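Local coordinates for putative ubiquinone biosynthesis protein (Nostoc punctiforme, PDB 3MSQ) that is of unproven function but belongs to the Coq4 family and probably takes part in the biosynthesis of ubiquinone-like quinones, at residues 130-135 and 212-217; 147-152 and 197-202. One frame throughout, in Å; residues are numbered along the deposited sequence.

Overall arrangement
Both contacts lie within the all-helical Coq4 region, and contact 2 is nested inside the chain loop that contact 1 closes. Contact 1 sets helix 211-218 beside the C-terminal end of helix 114-133, and contact 2 joins the end of helix 139-152 to the loop that precedes helix 211-218. The centres of contacts 1 and 2 lie about 14 Å and 8 Å from the centre of the chain and about 11 Å from each other. Phe148 links them: its CD2 lies 3.9 Å from Phe135 CE2, and its CE2 lies 4.3 Å from Ala133 CB. His130, in segment 130-135, ends the His-Asp-x-x-His sequence characteristic of Coq4 proteins, a probable metal-binding motif in the family.

Contact 1: 130-135 and 212-217; sequences HVVAGF and SEIRER
Two helices of the all-alpha Coq4 fold meet here, with Arg215 of helix 211-218 reaching over to carbonyls in the last turn of helix 114-133. Its NE donates to Val132 O at 2.7 Å. The bond is bent, with an N-H...O angle of 137°, and the donor stands 27° above the carbonyl plane. NH2 comes within 2.9 Å of Val131 O, but the angle is too poor for a hydrogen bond; the two carbonyl oxygens may still stabilise the positive guanidinium electrostatically. Gly134 CA lies at the edge of the guanidinium, near its plane. The torsions explain the reach: CG is anti to the carbonyl carbon of Arg215, and the chain then runs extended from CG to NE.

Next to this polar pair is an apolar one. Val132 and Ile214 cross at about a right angle, and Ile214 makes the touch with its CG2 branch, 3.7 Å from Val132 CG1. Leu88 of helix 88-98 packs on both residues, and Trp203 adds to the cover of Val132.

The helix end itself positions the carbonyls. At Gly134, with a positive phi of 76°, the chain leaves the helix, and Phe135 N donates to His130 O at 3.0 Å. Gly134 O is in turn bonded by Arg186, which also makes a cation-pi contact with Phe135. In the same last helical turn, His130 NE2 is hydrogen-bonded to Glu95 OE2.

Contact 2: 147-152 and 197-202; sequences AFFLAQ and KLIAQK
Leu198 pushes its CD1 methyl against two phenylalanines of helix 139-152, lying 3.6 Å from Phe148 CE1 and 4.1 Å from Phe149 CD1. Its side chain crosses that of Phe148 at about a right angle, and the methyl meets the Phe149 ring at its edge. Ile199 extends the apolar surface: its CD1 is 3.7 Å from Phe149 CZ, again at the ring edge. Both rings have CG anti to the backbone N, which sets the CD1-CE1 side of Phe148 against Leu198 and brings CZ of Phe149 to Ile199. Tyr129 of helix 114-133 touches Phe149, Leu198 and Ile199, so this packing is shared by three parts of the fold.

The polar half belongs to Gln152, the last residue of its helix. Its side chain, extended beyond CG, brings OE1 to 3.0 Å from Leu198 N. That bond is nearly straight, 169° at the hydrogen, and Leu198 N lies in the amide's carbonyl plane, on a lone pair of OE1. NE2 donates to Thr194 O and Gly196 O, so both ends of this buried amide are engaged and its flip is fixed. An alanine here removes the amide that bonds Leu198 N, Thr194 O and Gly196 O, and would probably loosen the loop's hold on the helix end.

Lys197 bends at chi2 (-77°) so that NZ reaches back to Gln152 O, at 3.0 Å; a positive charge at this helix end is likely to be favourable. Within the loop, Gln201 NE2 donates to Lys197 O at 2.8 Å, linking the last residue of the type I beta turn Leu198-Gln201 to the residue just before it. The whole is a helix C-terminus joined to a loop by a glutamine amide bonded to backbone groups, beside an aromatic-aliphatic cluster between helices of the all-alpha Coq4 fold.

Contact 1: 130-135 and 212-217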
loop_
_atom_site.group_PDB
_atom_site.type_symbol
_atom_site.label_atom_id
_atom_site.label_comp_id
_atom_site.label_asym_id
_atom_site.label_seq_id
_atom_site.Cartn_x
_atom_site.Cartn_y
_atom_site.Cartn_z
ATOM N N HIS A 130 -23.708 14.949 14.687
ATOM C CA HIS A 130 -24.590 13.787 14.655
ATOM C C HIS A 130 -25.915 13.941 15.446
ATOM O O HIS A 130 -26.920 13.352 15.037
ATOM C CB HIS A 130 -23.826 12.492 14.998
ATOM C CG HIS A 130 -23.617 12.302 16.459
ATOM N ND1 HIS A 130 -22.440 12.689 17.076
ATOM C CD2 HIS A 130 -24.461 11.796 17.391
ATOM C CE1 HIS A 130 -22.600 12.395 18.359
ATOM N NE2 HIS A 130 -23.806 11.862 18.595
ATOM N N VAL A 131 -25.924 14.728 16.554
ATOM C CA VAL A 131 -27.156 14.950 17.332
ATOM C C VAL A 131 -28.194 15.808 16.576
ATOM O O VAL A 131 -29.388 15.488 16.616
ATOM C CB VAL A 131 -26.991 15.329 18.840
ATOM C CG1 VAL A 131 -25.851 14.563 19.496
ATOM C CG2 VAL A 131 -26.832 16.822 19.052
ATOM N N VAL A 132 -27.719 16.868 15.865
ATOM C CA VAL A 132 -28.531 17.780 15.050
ATOM C C VAL A 132 -28.922 17.070 13.748
ATOM O O VAL A 132 -30.106 17.067 13.393
ATOM C CB VAL A 132 -27.827 19.143 14.815
ATOM C CG1 VAL A 132 -28.654 20.070 13.917
ATOM C CG2 VAL A 132 -27.514 19.836 16.141
ATOM N N ALA A 133 -27.939 16.424 13.074
ATOM C CA ALA A 133 -28.130 15.680 11.827
ATOM C C ALA A 133 -28.976 14.401 11.977
ATOM O O ALA A 133 -29.574 13.952 10.992
ATOM C CB ALA A 133 -26.787 15.352 11.206
ATOM N N GLY A 134 -28.993 13.816 13.179
ATOM C CA GLY A 134 -29.746 12.599 13.460
ATOM C C GLY A 134 -29.123 11.319 12.924
ATOM O O GLY A 134 -29.747 10.603 12.132
ATOM N N PHE A 135 -27.886 11.016 13.370
ATOM C CA PHE A 135 -27.110 9.806 13.033
ATOM C C PHE A 135 -26.595 9.151 14.306
ATOM O O PHE A 135 -26.347 9.850 15.291
ATOM C CB PHE A 135 -25.931 10.134 12.106
ATOM C CG PHE A 135 -26.365 10.527 10.723
ATOM C CD1 PHE A 135 -26.593 9.562 9.749
ATOM C CD2 PHE A 135 -26.557 11.863 10.391
ATOM C CE1 PHE A 135 -27.031 9.920 8.476
ATOM C CE2 PHE A 135 -27.001 12.220 9.121
ATOM C CZ PHE A 135 -27.242 11.245 8.176
ATOM N N SER A 212 -34.923 20.186 17.928
ATOM C CA SER A 212 -35.980 20.326 16.918
ATOM C C SER A 212 -35.977 21.742 16.318
ATOM O O SER A 212 -36.128 21.888 15.106
ATOM C CB SER A 212 -37.345 20.002 17.523
ATOM O OG SER A 212 -37.488 20.494 18.846
ATOM N N GLU A 213 -35.738 22.771 17.170
ATOM C CA GLU A 213 -35.636 24.185 16.792
ATOM C C GLU A 213 -34.393 24.413 15.927
ATOM O O GLU A 213 -34.503 25.103 14.911
ATOM C CB GLU A 213 -35.631 25.098 18.042
ATOM C CG GLU A 213 -35.644 26.605 17.772
ATOM C CD GLU A 213 -36.821 27.167 16.993
ATOM O OE1 GLU A 213 -37.982 26.839 17.334
ATOM O OE2 GLU A 213 -36.581 27.963 16.057
ATOM N N ILE A 214 -33.221 23.825 16.315
ATOM C CA ILE A 214 -31.967 23.927 15.555
ATOM C C ILE A 214 -32.171 23.304 14.163
ATOM O O ILE A 214 -31.835 23.941 13.164
ATOM C CB ILE A 214 -30.739 23.319 16.305
ATOM C CG1 ILE A 214 -30.511 24.007 17.665
ATOM C CG2 ILE A 214 -29.468 23.393 15.447
ATOM C CD1 ILE A 214 -29.531 23.297 18.600
ATOM N N ARG A 215 -32.753 22.087 14.098
ATOM C CA ARG A 215 -33.042 21.374 12.846
ATOM C C ARG A 215 -33.950 22.217 11.929
ATOM O O ARG A 215 -33.746 22.234 10.716
ATOM C CB ARG A 215 -33.698 20.015 13.128
ATOM C CG ARG A 215 -32.779 18.973 13.714
ATOM C CD ARG A 215 -33.517 17.668 13.821
ATOM N NE ARG A 215 -32.658 16.555 14.228
ATOM C CZ ARG A 215 -32.883 15.803 15.299
ATOM N NH1 ARG A 215 -33.934 16.041 16.079
ATOM N NH2 ARG A 215 -32.063 14.804 15.598
ATOM N N GLU A 216 -34.920 22.932 12.528
ATOM C CA GLU A 216 -35.860 23.811 11.841
ATOM C C GLU A 216 -35.156 25.052 11.283
ATOM O O GLU A 216 -35.442 25.449 10.151
ATOM C CB GLU A 216 -37.000 24.216 12.785
ATOM C CG GLU A 216 -38.357 24.217 12.110
ATOM C CD GLU A 216 -39.518 23.936 13.042
ATOM O OE1 GLU A 216 -39.921 24.864 13.777
ATOM O OE2 GLU A 216 -40.027 22.792 13.040
ATOM N N ARG A 217 -34.236 25.653 12.081
ATOM C CA ARG A 217 -33.427 26.818 11.710
ATOM C C ARG A 217 -32.528 26.484 10.522
ATOM O O ARG A 217 -32.513 27.247 9.550
ATOM C CB ARG A 217 -32.564 27.282 12.888
ATOM C CG ARG A 217 -33.328 28.074 13.931
ATOM C CD ARG A 217 -32.400 28.607 15.001
ATOM N NE ARG A 217 -33.151 29.055 16.168
ATOM C CZ ARG A 217 -32.602 29.435 17.316
ATOM N NH1 ARG A 217 -31.282 29.433 17.464
ATOM N NH2 ARG A 217 -33.369 29.826 18.325
#

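Contact 2: 147-152 and 197-202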
loop_
_atom_site.group_PDB
_atom_site.type_symbol
_atom_site.label_atom_id
_atom_site.label_comp_id
_atom_site.label_asym_id
_atom_site.label_seq_id
_atom_site.Cartn_x
_atom_site.Cartn_y
_atom_site.Cartn_z
ATOM N N ALA A 147 -21.340 11.604 4.895
ATOM C CA ALA A 147 -22.055 11.732 3.625
ATOM C C ALA A 147 -22.904 12.987 3.660
ATOM O O ALA A 147 -22.895 13.741 2.691
ATOM C CB ALA A 147 -22.899 10.484 3.354
ATOM N N PHE A 148 -23.536 13.268 4.812
ATOM C CA PHE A 148 -24.325 14.484 5.062
ATOM C C PHE A 148 -23.399 15.721 4.955
ATOM O O PHE A 148 -23.763 16.693 4.294
ATOM C CB PHE A 148 -25.006 14.410 6.457
ATOM C CG PHE A 148 -25.886 15.577 6.860
ATOM C CD1 PHE A 148 -25.329 16.786 7.266
ATOM C CD2 PHE A 148 -27.270 15.438 6.920
ATOM C CE1 PHE A 148 -26.145 17.857 7.641
ATOM C CE2 PHE A 148 -28.081 16.511 7.306
ATOM C CZ PHE A 148 -27.512 17.710 7.668
ATOM N N PHE A 149 -22.181 15.638 5.560
ATOM C CA PHE A 149 -21.163 16.693 5.589
ATOM C C PHE A 149 -20.558 16.980 4.201
ATOM O O PHE A 149 -20.397 18.157 3.824
ATOM C CB PHE A 149 -20.096 16.392 6.647
ATOM C CG PHE A 149 -19.288 17.604 7.039
ATOM C CD1 PHE A 149 -19.859 18.631 7.790
ATOM C CD2 PHE A 149 -17.961 17.736 6.638
ATOM C CE1 PHE A 149 -19.123 19.782 8.113
ATOM C CE2 PHE A 149 -17.228 18.886 6.965
ATOM C CZ PHE A 149 -17.813 19.895 7.711
ATOM N N LEU A 150 -20.280 15.895 3.416
ATOM C CA LEU A 150 -19.769 15.958 2.032
ATOM C C LEU A 150 -20.832 16.599 1.101
ATOM O O LEU A 150 -20.469 17.349 0.190
ATOM C CB LEU A 150 -19.340 14.548 1.540
ATOM C CG LEU A 150 -18.631 14.416 0.176
ATOM C CD1 LEU A 150 -17.187 14.809 0.270
ATOM C CD2 LEU A 150 -18.661 13.001 -0.311
ATOM N N ALA A 151 -22.140 16.348 1.369
ATOM C CA ALA A 151 -23.239 16.918 0.581
ATOM C C ALA A 151 -23.334 18.430 0.757
ATOM O O ALA A 151 -23.679 19.120 -0.193
ATOM C CB ALA A 151 -24.562 16.266 0.960
ATOM N N GLN A 152 -23.006 18.934 1.964
ATOM C CA GLN A 152 -23.061 20.338 2.372
ATOM C C GLN A 152 -21.797 21.118 2.050
ATOM O O GLN A 152 -21.852 22.100 1.316
ATOM C CB GLN A 152 -23.285 20.416 3.883
ATOM C CG GLN A 152 -24.709 20.186 4.334
ATOM C CD GLN A 152 -24.989 20.894 5.626
ATOM O OE1 GLN A 152 -24.125 21.021 6.509
ATOM N NE2 GLN A 152 -26.195 21.393 5.749
ATOM N N LYS A 197 -25.703 25.296 6.755
ATOM C CA LYS A 197 -24.468 24.524 6.874
ATOM C C LYS A 197 -24.112 24.266 8.333
ATOM O O LYS A 197 -24.186 25.183 9.145
ATOM C CB LYS A 197 -23.304 25.245 6.148
ATOM C CG LYS A 197 -23.606 25.725 4.714
ATOM C CD LYS A 197 -23.585 24.601 3.705
ATOM C CE LYS A 197 -24.184 25.008 2.388
ATOM N NZ LYS A 197 -24.308 23.843 1.470
ATOM N N LEU A 198 -23.731 23.022 8.660
ATOM C CA LEU A 198 -23.311 22.620 10.006
ATOM C C LEU A 198 -22.092 23.434 10.431
ATOM O O LEU A 198 -22.123 24.063 11.484
ATOM C CB LEU A 198 -22.926 21.120 10.039
ATOM C CG LEU A 198 -24.032 20.072 9.903
ATOM C CD1 LEU A 198 -23.409 18.677 9.820
ATOM C CD2 LEU A 198 -25.063 20.177 11.049
ATOM N N ILE A 199 -21.034 23.428 9.580
ATOM C CA ILE A 199 -19.747 24.107 9.764
ATOM C C ILE A 199 -19.861 25.627 10.053
ATOM O O ILE A 199 -18.998 26.162 10.759
ATOM C CB ILE A 199 -18.760 23.755 8.595
ATOM C CG1 ILE A 199 -17.286 23.991 8.946
ATOM C CG2 ILE A 199 -19.123 24.401 7.262
ATOM C CD1 ILE A 199 -16.603 22.836 9.668
ATOM N N ALA A 200 -20.950 26.293 9.556
ATOM C CA ALA A 200 -21.225 27.736 9.721
ATOM C C ALA A 200 -21.789 28.154 11.084
ATOM O O ALA A 200 -21.827 29.352 11.375
ATOM C CB ALA A 200 -22.149 28.223 8.610
ATOM N N GLN A 201 -22.221 27.180 11.912
ATOM C CA GLN A 201 -22.852 27.412 13.219
ATOM C C GLN A 201 -21.905 27.642 14.379
ATOM O O GLN A 201 -20.928 26.894 14.538
ATOM C CB GLN A 201 -23.836 26.284 13.594
ATOM C CG GLN A 201 -24.870 25.923 12.530
ATOM C CD GLN A 201 -25.542 27.125 11.930
ATOM O OE1 GLN A 201 -26.204 27.907 12.611
ATOM N NE2 GLN A 201 -25.418 27.276 10.624
ATOM N N LYS A 202 -22.232 28.665 15.214
ATOM C CA LYS A 202 -21.520 28.984 16.445
ATOM C C LYS A 202 -22.177 28.163 17.567
ATOM O O LYS A 202 -22.910 28.701 18.396
ATOM C CB LYS A 202 -21.554 30.487 16.741
ATOM C CG LYS A 202 -20.543 31.286 15.954
ATOM C CD LYS A 202 -20.543 32.754 16.346
ATOM C CE LYS A 202 -19.508 33.559 15.594
ATOM N NZ LYS A 202 -19.857 34.999 15.539
#